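Local coordinates for protein cytochrome C'' (PDB 1GU2) that probably transfers electrons by way of a heme c attached covalently to its single chain, at residues Lys7-Tyr12 against Asn111-Leu116; Ile33-Lys38 against Ala47-Cys52; Ala58-Asn63 against Ile70-Pro75. One frame throughout, in Å; residues are numbered along the deposited sequence.

Contact 1 closes the chain into one long loop by pairing helix 2-19 with helix 106-118. Contacts 2 and 3 are nested inside that loop and follow each other in series: contact 2 joins the end of helix 28-36 to helix 49-53, and contact 3 joins strand 61-62 to residue I70 of strand 69-70 and the loop beyond it. The centres of contacts 2 and 3 lie about 13 Å apart, and both touch the heme. The centre of contact 1 is about 18 and 17 Å from theirs, yet F112 packs on F35 of contact 2 and L116 on L73 and P75 of contact 3. Helix 106-118 thus links the outer helix pair to the heme surroundings.

Contact 1 of 3, residues Lys7-Tyr12 against Asn111-Leu116; sequences KLVYKY and NFIAYL
V9 and I113 form the centre of an antiparallel helix pair, in which helix 2-19 and helix 106-118, the first and last helices of this cytochrome c-like chain, run side by side. F112, the residue before I113, touches the heme. The segment axes approach to 8.8 Å with a signed crossing angle of -158°. The contact is apolar and buried, and van der Waals packing alone joins the two segments. Among the aliphatic pairs, the side chains of V9 and I113 slide past each other in opposite directions, with V9 CG2 3.6 Å from I113 CG2. The same V9 methyl rests 3.7 Å from the backbone N of A114. The other V9 branch, CG1, is anti to the backbone N (chi1 174°) and reaches the CB of A114 at 4.2 Å. The L8 side chain turns on to I85 and E89 of helix 85-100, while I113 CD1 meets L8 most closely at CB, 4.1 Å away. The aromatic contribution comes from Y12, whose side chain crosses that of I113 at about a right angle. There the I113 terminal methyl CD1 lies near the ring plane, at the edge, 3.8 Å from Y12 CE2.

Contact 2 of 3, residues Ile33-Lys38 against Ala47-Cys52; sequences IFFNRK and AACASC. With HEC (heme c), chain C.
One water bridges the backbones of F34, R37 and C49: it accepts from C49 N at 2.9 Å, and F34 O and R37 O lie within hydrogen-bonding distance on the other segment, R37 O at 2.7 Å. Beside it, A50 N donates directly to F35 O over 3.1 Å, bent at 140° at the hydrogen, although the N approaches nearly in line with the carbonyl. The C-terminal end of helix 28-36 is thus joined to the first turn of helix 49-53, which carries the CXXCH heme-binding motif, by one direct bond and one water bridge. Just ahead of that helix, A48 N donates to S51 OG at 2.9 Å.

Both phenylalanines touch the C49 side chain, F35 at CB and F34 at the sulfur. F35 CG is anti to the backbone N (chi1 -177°), and the ring brings CD1 to 3.5 Å from C49 CB, with A50 N over one face. F34 lays its ring obliquely against C49 SG, a sulfur-aromatic contact of 4.8 Å to the ring centroid, while its CE1 meets the heme methyl CMB at 3.7 Å.

C49 SG and C52 SG are bonded to the heme carbons CAB and CAC. These two thioethers fix the heme to the short helix, next to its axial ligand H53, so the backbone bonds and the phenylalanine packing that position C49 are likely to position the porphyrin as well.

Contact 3 of 3, residues Ala58-Asn63 against Ile70-Pro75; sequences ANVGKN and IPPLAP. With HEC (heme c), chain C.
The heme plane lies against I70, which belongs to a two-stranded antiparallel sheet with G61 and also packs on N63: the I70 methyl CD1 stands over the macrocycle near its rim, 3.7 Å from the heme carbon CHD and equally far from N63 N. L73 covers another part of the same face, with CD2 3.6 Å from the heme carbon C2A. Both side chains also touch H53, an axial ligand of the iron. At the edge, P71 CD lies 3.4 Å from the propionate oxygen O1D, and I70 CG2 is near the same oxygen.

The small sheet is made of strands 61-62 and 69-70 on this side of the heme, with G61 and I70 as a hydrogen-bonded pair. G61 N donates to I70 O at 2.9 Å, in the carbonyl plane. The return bond from I70 N to G61 O is equally long, but its donor sits 66° out of the carbonyl plane. G61 has no side chain, and I70 brings its CB beside the glycine carbonyl.

I70 CG1 is anti to the carbonyl carbon (chi1 -51°), which puts it 3.9 Å from N63 N and nearly as close to the heme methyl CMD. An alanine here would keep CB but lose CG1, CG2 and CD1, and would probably open a gap between N63, H53 and the heme.

Past the sheet the two segments stay close without regular pairing. P72 turns its ring to the other segment, and P72 CA makes a CH...O contact of 3.4 Å with N59 O. P72 O and P71 O are held by R81, which also binds the heme. V60 CG2 lies 4.0 Å from P72 CD, and two residues on from the proline, A74 CB rests 3.9 Å from A58 CA.

Contact 1 of 3, residues Lys7-Tyr12 against Asn111-Leu116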
loop_
_atom_site.group_PDB
_atom_site.type_symbol
_atom_site.label_atom_id
_atom_site.label_comp_id
_atom_site.label_asym_id
_atom_site.label_seq_id
_atom_site.Cartn_x
_atom_site.Cartn_y
_atom_site.Cartn_z
ATOM N N LYS A 7 -9.348 1.391 -10.316
ATOM C CA LYS A 7 -10.508 2.201 -9.948
ATOM C C LYS A 7 -10.373 2.799 -8.552
ATOM O O LYS A 7 -10.842 3.920 -8.302
ATOM C CB LYS A 7 -11.761 1.331 -10.081
ATOM C CG LYS A 7 -12.142 0.984 -11.528
ATOM C CD LYS A 7 -13.498 0.296 -11.618
ATOM C CE LYS A 7 -13.491 -1.037 -10.861
ATOM N NZ LYS A 7 -14.894 -1.590 -10.851
ATOM N N LEU A 8 -9.738 2.092 -7.616
ATOM C CA LEU A 8 -9.500 2.633 -6.265
ATOM C C LEU A 8 -8.562 3.824 -6.328
ATOM O O LEU A 8 -8.727 4.776 -5.531
ATOM C CB LEU A 8 -8.977 1.575 -5.317
ATOM C CG LEU A 8 -10.022 0.561 -4.813
ATOM C CD1 LEU A 8 -9.286 -0.560 -4.089
ATOM C CD2 LEU A 8 -11.062 1.177 -3.917
ATOM N N VAL A 9 -7.596 3.851 -7.223
ATOM C CA VAL A 9 -6.730 5.047 -7.309
ATOM C C VAL A 9 -7.560 6.280 -7.608
ATOM O O VAL A 9 -7.387 7.321 -6.995
ATOM C CB VAL A 9 -5.658 4.834 -8.400
ATOM C CG1 VAL A 9 -4.822 6.112 -8.634
ATOM C CG2 VAL A 9 -4.718 3.718 -8.053
ATOM N N TYR A 10 -8.539 6.207 -8.558
ATOM C CA TYR A 10 -9.373 7.388 -8.819
ATOM C C TYR A 10 -10.219 7.784 -7.631
ATOM O O TYR A 10 -10.359 8.957 -7.303
ATOM C CB TYR A 10 -10.339 7.242 -10.003
ATOM C CG TYR A 10 -9.572 6.796 -11.222
ATOM C CD1 TYR A 10 -9.795 5.484 -11.640
ATOM C CD2 TYR A 10 -8.687 7.623 -11.907
ATOM C CE1 TYR A 10 -9.131 4.986 -12.746
ATOM C CE2 TYR A 10 -8.034 7.101 -13.019
ATOM C CZ TYR A 10 -8.264 5.802 -13.435
ATOM O OH TYR A 10 -7.592 5.299 -14.545
ATOM N N LYS A 11 -10.804 6.783 -6.982
ATOM C CA LYS A 11 -11.644 7.037 -5.818
ATOM C C LYS A 11 -10.866 7.784 -4.749
ATOM O O LYS A 11 -11.280 8.843 -4.257
ATOM C CB LYS A 11 -12.230 5.729 -5.258
ATOM C CG LYS A 11 -13.086 5.938 -4.041
ATOM C CD LYS A 11 -13.716 4.668 -3.508
ATOM C CE LYS A 11 -14.409 4.938 -2.179
ATOM N NZ LYS A 11 -15.186 3.691 -1.780
ATOM N N TYR A 12 -9.706 7.264 -4.359
ATOM C CA TYR A 12 -8.935 7.917 -3.308
ATOM C C TYR A 12 -8.349 9.251 -3.769
ATOM O O TYR A 12 -8.209 10.187 -2.950
ATOM C CB TYR A 12 -7.822 7.003 -2.794
ATOM C CG TYR A 12 -8.334 5.800 -2.027
ATOM C CD1 TYR A 12 -9.209 5.908 -0.986
ATOM C CD2 TYR A 12 -7.883 4.535 -2.377
ATOM C CE1 TYR A 12 -9.666 4.771 -0.289
ATOM C CE2 TYR A 12 -8.333 3.407 -1.680
ATOM C CZ TYR A 12 -9.217 3.534 -0.662
ATOM O OH TYR A 12 -9.637 2.407 0.003
ATOM N N ASN A 111 -1.547 7.207 -3.805
ATOM C CA ASN A 111 -0.179 7.150 -4.253
ATOM C C ASN A 111 0.373 5.727 -4.147
ATOM O O ASN A 111 1.098 5.261 -5.036
ATOM C CB ASN A 111 0.736 8.074 -3.407
ATOM C CG ASN A 111 0.546 9.554 -3.649
ATOM O OD1 ASN A 111 -0.073 9.959 -4.639
ATOM N ND2 ASN A 111 1.107 10.356 -2.753
ATOM N N PHE A 112 0.037 5.030 -3.058
ATOM C CA PHE A 112 0.541 3.685 -2.855
ATOM C C PHE A 112 -0.046 2.698 -3.860
ATOM O O PHE A 112 0.691 1.894 -4.412
ATOM C CB PHE A 112 0.270 3.248 -1.412
ATOM C CG PHE A 112 0.710 1.810 -1.196
ATOM C CD1 PHE A 112 -0.212 0.818 -0.939
ATOM C CD2 PHE A 112 2.060 1.511 -1.267
ATOM C CE1 PHE A 112 0.200 -0.488 -0.747
ATOM C CE2 PHE A 112 2.491 0.225 -1.119
ATOM C CZ PHE A 112 1.551 -0.749 -0.860
ATOM N N ILE A 113 -1.359 2.748 -4.102
ATOM C CA ILE A 113 -1.957 1.814 -5.047
ATOM C C ILE A 113 -1.477 2.124 -6.451
ATOM O O ILE A 113 -1.190 1.201 -7.233
ATOM C CB ILE A 113 -3.493 1.753 -4.899
ATOM C CG1 ILE A 113 -3.924 1.352 -3.483
ATOM C CG2 ILE A 113 -4.060 0.835 -5.970
ATOM C CD1 ILE A 113 -5.418 1.430 -3.220
ATOM N N ALA A 114 -1.289 3.384 -6.801
ATOM C CA ALA A 114 -0.748 3.746 -8.100
ATOM C C ALA A 114 0.642 3.185 -8.215
ATOM O O ALA A 114 1.023 2.621 -9.235
ATOM C CB ALA A 114 -0.748 5.257 -8.270
ATOM N N TYR A 115 1.443 3.283 -7.162
ATOM C CA TYR A 115 2.797 2.664 -7.175
ATOM C C TYR A 115 2.694 1.162 -7.380
ATOM O O TYR A 115 3.427 0.540 -8.176
ATOM C CB TYR A 115 3.530 3.060 -5.867
ATOM C CG TYR A 115 4.727 2.161 -5.616
ATOM C CD1 TYR A 115 5.786 2.148 -6.507
ATOM C CD2 TYR A 115 4.795 1.310 -4.516
ATOM C CE1 TYR A 115 6.877 1.305 -6.251
ATOM C CE2 TYR A 115 5.866 0.462 -4.243
ATOM C CZ TYR A 115 6.900 0.503 -5.147
ATOM O OH TYR A 115 7.960 -0.336 -4.970
ATOM N N LEU A 116 1.782 0.469 -6.687
ATOM C CA LEU A 116 1.591 -0.984 -6.888
ATOM C C LEU A 116 1.302 -1.324 -8.355
ATOM O O LEU A 116 1.771 -2.409 -8.808
ATOM C CB LEU A 116 0.469 -1.513 -6.039
ATOM C CG LEU A 116 0.665 -1.589 -4.529
ATOM C CD1 LEU A 116 -0.565 -2.226 -3.885
ATOM C CD2 LEU A 116 1.893 -2.365 -4.125
#

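Contact 2 of 3, residues Ile33-Lys38 against Ala47-Cys52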
loop_
_atom_site.group_PDB
_atom_site.type_symbol
_atom_site.label_atom_id
_atom_site.label_comp_id
_atom_site.label_asym_id
_atom_site.label_seq_id
_atom_site.Cartn_x
_atom_site.Cartn_y
_atom_site.Cartn_z
ATOM N N ILE A 33 8.219 6.100 -1.837
ATOM C CA ILE A 33 8.871 6.601 -0.629
ATOM C C ILE A 33 8.085 6.200 0.592
ATOM O O ILE A 33 8.709 5.778 1.581
ATOM C CB ILE A 33 9.034 8.121 -0.724
ATOM C CG1 ILE A 33 10.077 8.538 -1.746
ATOM C CG2 ILE A 33 9.334 8.711 0.663
ATOM C CD1 ILE A 33 10.080 10.002 -2.113
ATOM N N PHE A 34 6.772 6.286 0.561
ATOM C CA PHE A 34 5.923 5.899 1.674
ATOM C C PHE A 34 6.158 4.427 2.016
ATOM O O PHE A 34 6.264 4.041 3.173
ATOM C CB PHE A 34 4.480 6.159 1.274
ATOM C CG PHE A 34 3.417 5.546 2.160
ATOM C CD1 PHE A 34 2.840 4.326 1.783
ATOM C CD2 PHE A 34 3.007 6.181 3.321
ATOM C CE1 PHE A 34 1.830 3.760 2.531
ATOM C CE2 PHE A 34 1.986 5.610 4.081
ATOM C CZ PHE A 34 1.452 4.407 3.674
ATOM N N PHE A 35 6.259 3.557 1.020
ATOM C CA PHE A 35 6.422 2.104 1.206
ATOM C C PHE A 35 7.745 1.745 1.857
ATOM O O PHE A 35 7.795 0.790 2.633
ATOM C CB PHE A 35 6.266 1.438 -0.167
ATOM C CG PHE A 35 6.340 -0.063 -0.183
ATOM C CD1 PHE A 35 5.362 -0.858 0.420
ATOM C CD2 PHE A 35 7.409 -0.710 -0.801
ATOM C CE1 PHE A 35 5.452 -2.248 0.417
ATOM C CE2 PHE A 35 7.513 -2.100 -0.835
ATOM C CZ PHE A 35 6.525 -2.862 -0.219
ATOM N N ASN A 36 8.797 2.498 1.532
ATOM C CA ASN A 36 10.139 2.222 2.043
ATOM C C ASN A 36 10.544 3.037 3.235
ATOM O O ASN A 36 11.586 2.765 3.846
ATOM C CB ASN A 36 11.166 2.411 0.908
ATOM C CG ASN A 36 11.009 1.317 -0.133
ATOM O OD1 ASN A 36 11.475 0.205 0.029
ATOM N ND2 ASN A 36 10.350 1.656 -1.255
ATOM N N ARG A 37 9.791 4.054 3.604
ATOM C CA ARG A 37 10.229 4.991 4.639
ATOM C C ARG A 37 10.300 4.331 5.985
ATOM O O ARG A 37 9.372 3.651 6.395
ATOM C CB ARG A 37 9.243 6.169 4.709
ATOM C CG ARG A 37 9.594 7.113 5.864
ATOM C CD ARG A 37 8.611 8.232 6.048
ATOM N NE ARG A 37 7.892 8.689 4.928
ATOM C CZ ARG A 37 6.847 8.966 4.190
ATOM N NH1 ARG A 37 6.978 9.536 2.969
ATOM N NH2 ARG A 37 5.587 8.709 4.561
ATOM N N LYS A 38 11.404 4.551 6.733
ATOM C CA LYS A 38 11.513 4.044 8.063
ATOM C C LYS A 38 10.799 4.975 9.010
ATOM O O LYS A 38 11.129 6.156 9.131
ATOM C CB LYS A 38 12.975 3.923 8.468
ATOM C CG LYS A 38 13.647 2.748 7.746
ATOM C CD LYS A 38 15.169 2.822 7.814
ATOM C CE LYS A 38 15.804 2.337 6.511
ATOM N NZ LYS A 38 16.928 3.242 6.141
ATOM N N ALA A 47 10.812 0.685 11.548
ATOM C CA ALA A 47 10.231 -0.311 10.621
ATOM C C ALA A 47 9.716 0.440 9.392
ATOM O O ALA A 47 9.599 1.649 9.424
ATOM C CB ALA A 47 9.097 -1.102 11.263
ATOM N N ALA A 48 9.420 -0.300 8.342
ATOM C CA ALA A 48 8.833 0.239 7.106
ATOM C C ALA A 48 7.835 -0.776 6.574
ATOM O O ALA A 48 7.887 -1.954 6.947
ATOM C CB ALA A 48 9.888 0.479 6.030
ATOM N N CYS A 49 6.957 -0.367 5.676
ATOM C CA CYS A 49 6.120 -1.367 4.992
ATOM C C CYS A 49 7.006 -2.490 4.378
ATOM O O CYS A 49 6.647 -3.667 4.421
ATOM C CB CYS A 49 5.282 -0.742 3.891
ATOM S SG CYS A 49 4.381 0.763 4.329
ATOM N N ALA A 50 8.130 -2.065 3.816
ATOM C CA ALA A 50 9.078 -2.984 3.213
ATOM C C ALA A 50 9.711 -3.978 4.185
ATOM O O ALA A 50 10.274 -4.997 3.761
ATOM C CB ALA A 50 10.188 -2.163 2.533
ATOM N N SER A 51 9.619 -3.720 5.500
ATOM C CA SER A 51 10.155 -4.662 6.471
ATOM C C SER A 51 9.505 -6.026 6.332
ATOM O O SER A 51 10.178 -7.029 6.492
ATOM C CB SER A 51 9.940 -4.181 7.894
ATOM O OG SER A 51 10.620 -2.961 8.159
ATOM N N CYS A 52 8.191 -6.024 6.061
ATOM C CA CYS A 52 7.443 -7.259 5.884
ATOM C C CYS A 52 7.199 -7.566 4.420
ATOM O O CYS A 52 7.179 -8.727 4.018
ATOM C CB CYS A 52 6.099 -7.175 6.622
ATOM S SG CYS A 52 6.351 -7.087 8.402
HETATM FE FE HEC C . 0.991 -5.065 5.093
HETATM C CHA HEC C . -1.466 -7.173 3.980
HETATM C CHB HEC C . 0.072 -2.777 2.735
HETATM C CHC HEC C . 3.111 -2.779 6.538
HETATM C CHD HEC C . 2.136 -7.513 7.206
HETATM N NA HEC C . -0.360 -5.005 3.614
HETATM C C1A HEC C . -1.324 -5.978 3.297
HETATM C C2A HEC C . -2.126 -5.526 2.194
HETATM C C3A HEC C . -1.664 -4.323 1.816
HETATM C C4A HEC C . -0.594 -3.976 2.719
HETATM C CMA HEC C . -2.179 -3.414 0.672
HETATM C CAA HEC C . -3.294 -6.317 1.580
HETATM C CBA HEC C . -4.650 -5.945 2.208
HETATM C CGA HEC C . -5.775 -6.729 1.627
HETATM O O1A HEC C . -6.754 -6.994 2.358
HETATM O O2A HEC C . -5.741 -7.111 0.445
HETATM N NB HEC C . 1.473 -3.153 4.715
HETATM C C1B HEC C . 0.975 -2.361 3.718
HETATM C C2B HEC C . 1.498 -1.009 3.864
HETATM C C3B HEC C . 2.326 -1.005 4.947
HETATM C C4B HEC C . 2.328 -2.357 5.458
HETATM C CMB HEC C . 1.156 0.187 2.958
HETATM C CAB HEC C . 3.158 0.152 5.547
HETATM C CBB HEC C . 2.270 1.320 5.969
HETATM N NC HEC C . 2.353 -5.140 6.560
HETATM C C1C HEC C . 3.162 -4.088 6.992
HETATM C C2C HEC C . 4.105 -4.579 7.974
HETATM C C3C HEC C . 3.854 -5.910 8.152
HETATM C C4C HEC C . 2.763 -6.260 7.286
HETATM C CMC HEC C . 5.192 -3.676 8.592
HETATM C CAC HEC C . 4.600 -6.947 8.993
HETATM C CBC HEC C . 4.654 -6.590 10.475
HETATM N ND HEC C . 0.450 -6.939 5.495
HETATM C C1D HEC C . 1.030 -7.796 6.441
HETATM C C2D HEC C . 0.233 -8.987 6.577
HETATM C C3D HEC C . -0.884 -8.816 5.808
HETATM C C4D HEC C . -0.686 -7.607 5.039
HETATM C CMD HEC C . 0.573 -10.191 7.473
HETATM C CAD HEC C . -2.139 -9.726 5.816
HETATM C CBD HEC C . -1.921 -11.061 5.061
HETATM C CGD HEC C . -2.260 -10.996 3.587
HETATM O O1D HEC C . -1.772 -11.835 2.775
HETATM O O2D HEC C . -3.058 -10.109 3.184
HETATM O O HOH W 1 7.050 2.533 5.482
#

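Contact 3 of 3, residues Ala58-Asn63 against Ile70-Pro75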
loop_
_atom_site.group_PDB
_atom_site.type_symbol
_atom_site.label_atom_id
_atom_site.label_comp_id
_atom_site.label_asym_id
_atom_site.label_seq_id
_atom_site.Cartn_x
_atom_site.Cartn_y
_atom_site.Cartn_z
ATOM N N ALA A 58 5.993 -6.913 -5.704
ATOM C CA ALA A 58 5.817 -8.015 -6.592
ATOM C C ALA A 58 6.409 -9.288 -5.990
ATOM O O ALA A 58 6.122 -10.380 -6.520
ATOM C CB ALA A 58 6.442 -7.709 -7.948
ATOM N N ASN A 59 7.182 -9.206 -4.911
ATOM C CA ASN A 59 7.766 -10.387 -4.283
ATOM C C ASN A 59 6.925 -10.922 -3.123
ATOM O O ASN A 59 6.080 -10.227 -2.564
ATOM C CB ASN A 59 9.193 -10.145 -3.684
ATOM C CG ASN A 59 10.175 -10.324 -4.816
ATOM O OD1 ASN A 59 10.900 -11.171 -5.243
ATOM N ND2 ASN A 59 10.212 -9.207 -5.462
ATOM N N VAL A 60 7.193 -12.154 -2.726
ATOM C CA VAL A 60 6.616 -12.726 -1.514
ATOM C C VAL A 60 7.304 -12.113 -0.319
ATOM O O VAL A 60 8.522 -12.045 -0.248
ATOM C CB VAL A 60 6.786 -14.245 -1.573
ATOM C CG1 VAL A 60 6.451 -14.851 -0.238
ATOM C CG2 VAL A 60 5.912 -14.853 -2.669
ATOM N N GLY A 61 6.536 -11.660 0.643
ATOM C CA GLY A 61 6.986 -11.062 1.873
ATOM C C GLY A 61 7.045 -12.049 3.021
ATOM O O GLY A 61 6.775 -13.257 2.867
ATOM N N LYS A 62 7.438 -11.544 4.190
ATOM C CA LYS A 62 7.535 -12.352 5.392
ATOM C C LYS A 62 7.250 -11.451 6.598
ATOM O O LYS A 62 7.893 -10.427 6.774
ATOM C CB LYS A 62 8.879 -13.022 5.518
ATOM C CG LYS A 62 9.064 -13.777 6.820
ATOM C CD LYS A 62 10.321 -14.660 6.668
ATOM C CE LYS A 62 11.644 -13.988 6.975
ATOM N NZ LYS A 62 12.833 -14.890 7.256
ATOM N N ASN A 63 6.277 -11.865 7.400
ATOM C CA ASN A 63 5.881 -11.102 8.589
ATOM C C ASN A 63 7.006 -11.177 9.600
ATOM O O ASN A 63 7.334 -12.260 10.069
ATOM C CB ASN A 63 4.580 -11.746 9.054
ATOM C CG ASN A 63 3.737 -11.099 10.078
ATOM O OD1 ASN A 63 2.523 -11.121 10.288
ATOM N ND2 ASN A 63 4.460 -10.367 10.875
ATOM N N ILE A 70 3.978 -13.890 3.217
ATOM C CA ILE A 70 2.898 -13.015 2.785
ATOM C C ILE A 70 2.820 -12.963 1.264
ATOM O O ILE A 70 3.805 -12.621 0.628
ATOM C CB ILE A 70 3.077 -11.597 3.325
ATOM C CG1 ILE A 70 3.326 -11.528 4.836
ATOM C CG2 ILE A 70 1.851 -10.779 2.991
ATOM C CD1 ILE A 70 3.835 -10.178 5.265
ATOM N N PRO A 71 1.703 -13.305 0.627
ATOM C CA PRO A 71 1.656 -13.202 -0.830
ATOM C C PRO A 71 1.977 -11.791 -1.314
ATOM O O PRO A 71 1.788 -10.773 -0.605
ATOM C CB PRO A 71 0.200 -13.585 -1.117
ATOM C CG PRO A 71 -0.161 -14.541 -0.005
ATOM C CD PRO A 71 0.499 -13.879 1.226
ATOM N N PRO A 72 2.413 -11.647 -2.571
ATOM C CA PRO A 72 2.735 -10.317 -3.082
ATOM C C PRO A 72 1.546 -9.357 -3.005
ATOM O O PRO A 72 0.367 -9.773 -3.057
ATOM C CB PRO A 72 3.097 -10.608 -4.540
ATOM C CG PRO A 72 3.567 -12.050 -4.539
ATOM C CD PRO A 72 2.656 -12.716 -3.545
ATOM N N LEU A 73 1.860 -8.056 -2.923
ATOM C CA LEU A 73 0.869 -6.994 -2.977
ATOM C C LEU A 73 0.511 -6.496 -4.382
ATOM O O LEU A 73 -0.604 -6.027 -4.597
ATOM C CB LEU A 73 1.356 -5.801 -2.165
ATOM C CG LEU A 73 1.595 -6.054 -0.656
ATOM C CD1 LEU A 73 1.916 -4.742 0.051
ATOM C CD2 LEU A 73 0.396 -6.763 -0.018
ATOM N N ALA A 74 1.449 -6.609 -5.345
ATOM C CA ALA A 74 1.207 -6.057 -6.668
ATOM C C ALA A 74 0.148 -6.841 -7.418
ATOM O O ALA A 74 0.295 -8.055 -7.603
ATOM C CB ALA A 74 2.510 -6.058 -7.450
ATOM N N PRO A 75 -0.956 -6.221 -7.829
ATOM C CA PRO A 75 -2.086 -6.994 -8.402
ATOM C C PRO A 75 -1.856 -7.563 -9.785
ATOM O O PRO A 75 -2.562 -8.498 -10.164
ATOM C CB PRO A 75 -3.258 -6.004 -8.376
ATOM C CG PRO A 75 -2.598 -4.678 -8.432
ATOM C CD PRO A 75 -1.314 -4.815 -7.616
HETATM FE FE HEC C . 0.991 -5.065 5.093
HETATM C CHA HEC C . -1.466 -7.173 3.980
HETATM C CHB HEC C . 0.072 -2.777 2.735
HETATM C CHC HEC C . 3.111 -2.779 6.538
HETATM C CHD HEC C . 2.136 -7.513 7.206
HETATM N NA HEC C . -0.360 -5.005 3.614
HETATM C C1A HEC C . -1.324 -5.978 3.297
HETATM C C2A HEC C . -2.126 -5.526 2.194
HETATM C C3A HEC C . -1.664 -4.323 1.816
HETATM C C4A HEC C . -0.594 -3.976 2.719
HETATM C CMA HEC C . -2.179 -3.414 0.672
HETATM C CAA HEC C . -3.294 -6.317 1.580
HETATM C CBA HEC C . -4.650 -5.945 2.208
HETATM C CGA HEC C . -5.775 -6.729 1.627
HETATM O O1A HEC C . -6.754 -6.994 2.358
HETATM O O2A HEC C . -5.741 -7.111 0.445
HETATM N NB HEC C . 1.473 -3.153 4.715
HETATM C C1B HEC C . 0.975 -2.361 3.718
HETATM C C2B HEC C . 1.498 -1.009 3.864
HETATM C C3B HEC C . 2.326 -1.005 4.947
HETATM C C4B HEC C . 2.328 -2.357 5.458
HETATM C CMB HEC C . 1.156 0.187 2.958
HETATM C CAB HEC C . 3.158 0.152 5.547
HETATM C CBB HEC C . 2.270 1.320 5.969
HETATM N NC HEC C . 2.353 -5.140 6.560
HETATM C C1C HEC C . 3.162 -4.088 6.992
HETATM C C2C HEC C . 4.105 -4.579 7.974
HETATM C C3C HEC C . 3.854 -5.910 8.152
HETATM C C4C HEC C . 2.763 -6.260 7.286
HETATM C CMC HEC C . 5.192 -3.676 8.592
HETATM C CAC HEC C . 4.600 -6.947 8.993
HETATM C CBC HEC C . 4.654 -6.590 10.475
HETATM N ND HEC C . 0.450 -6.939 5.495
HETATM C C1D HEC C . 1.030 -7.796 6.441
HETATM C C2D HEC C . 0.233 -8.987 6.577
HETATM C C3D HEC C . -0.884 -8.816 5.808
HETATM C C4D HEC C . -0.686 -7.607 5.039
HETATM C CMD HEC C . 0.573 -10.191 7.473
HETATM C CAD HEC C . -2.139 -9.726 5.816
HETATM C CBD HEC C . -1.921 -11.061 5.061
HETATM C CGD HEC C . -2.260 -10.996 3.587
HETATM O O1D HEC C . -1.772 -11.835 2.775
HETATM O O2D HEC C . -3.058 -10.109 3.184
#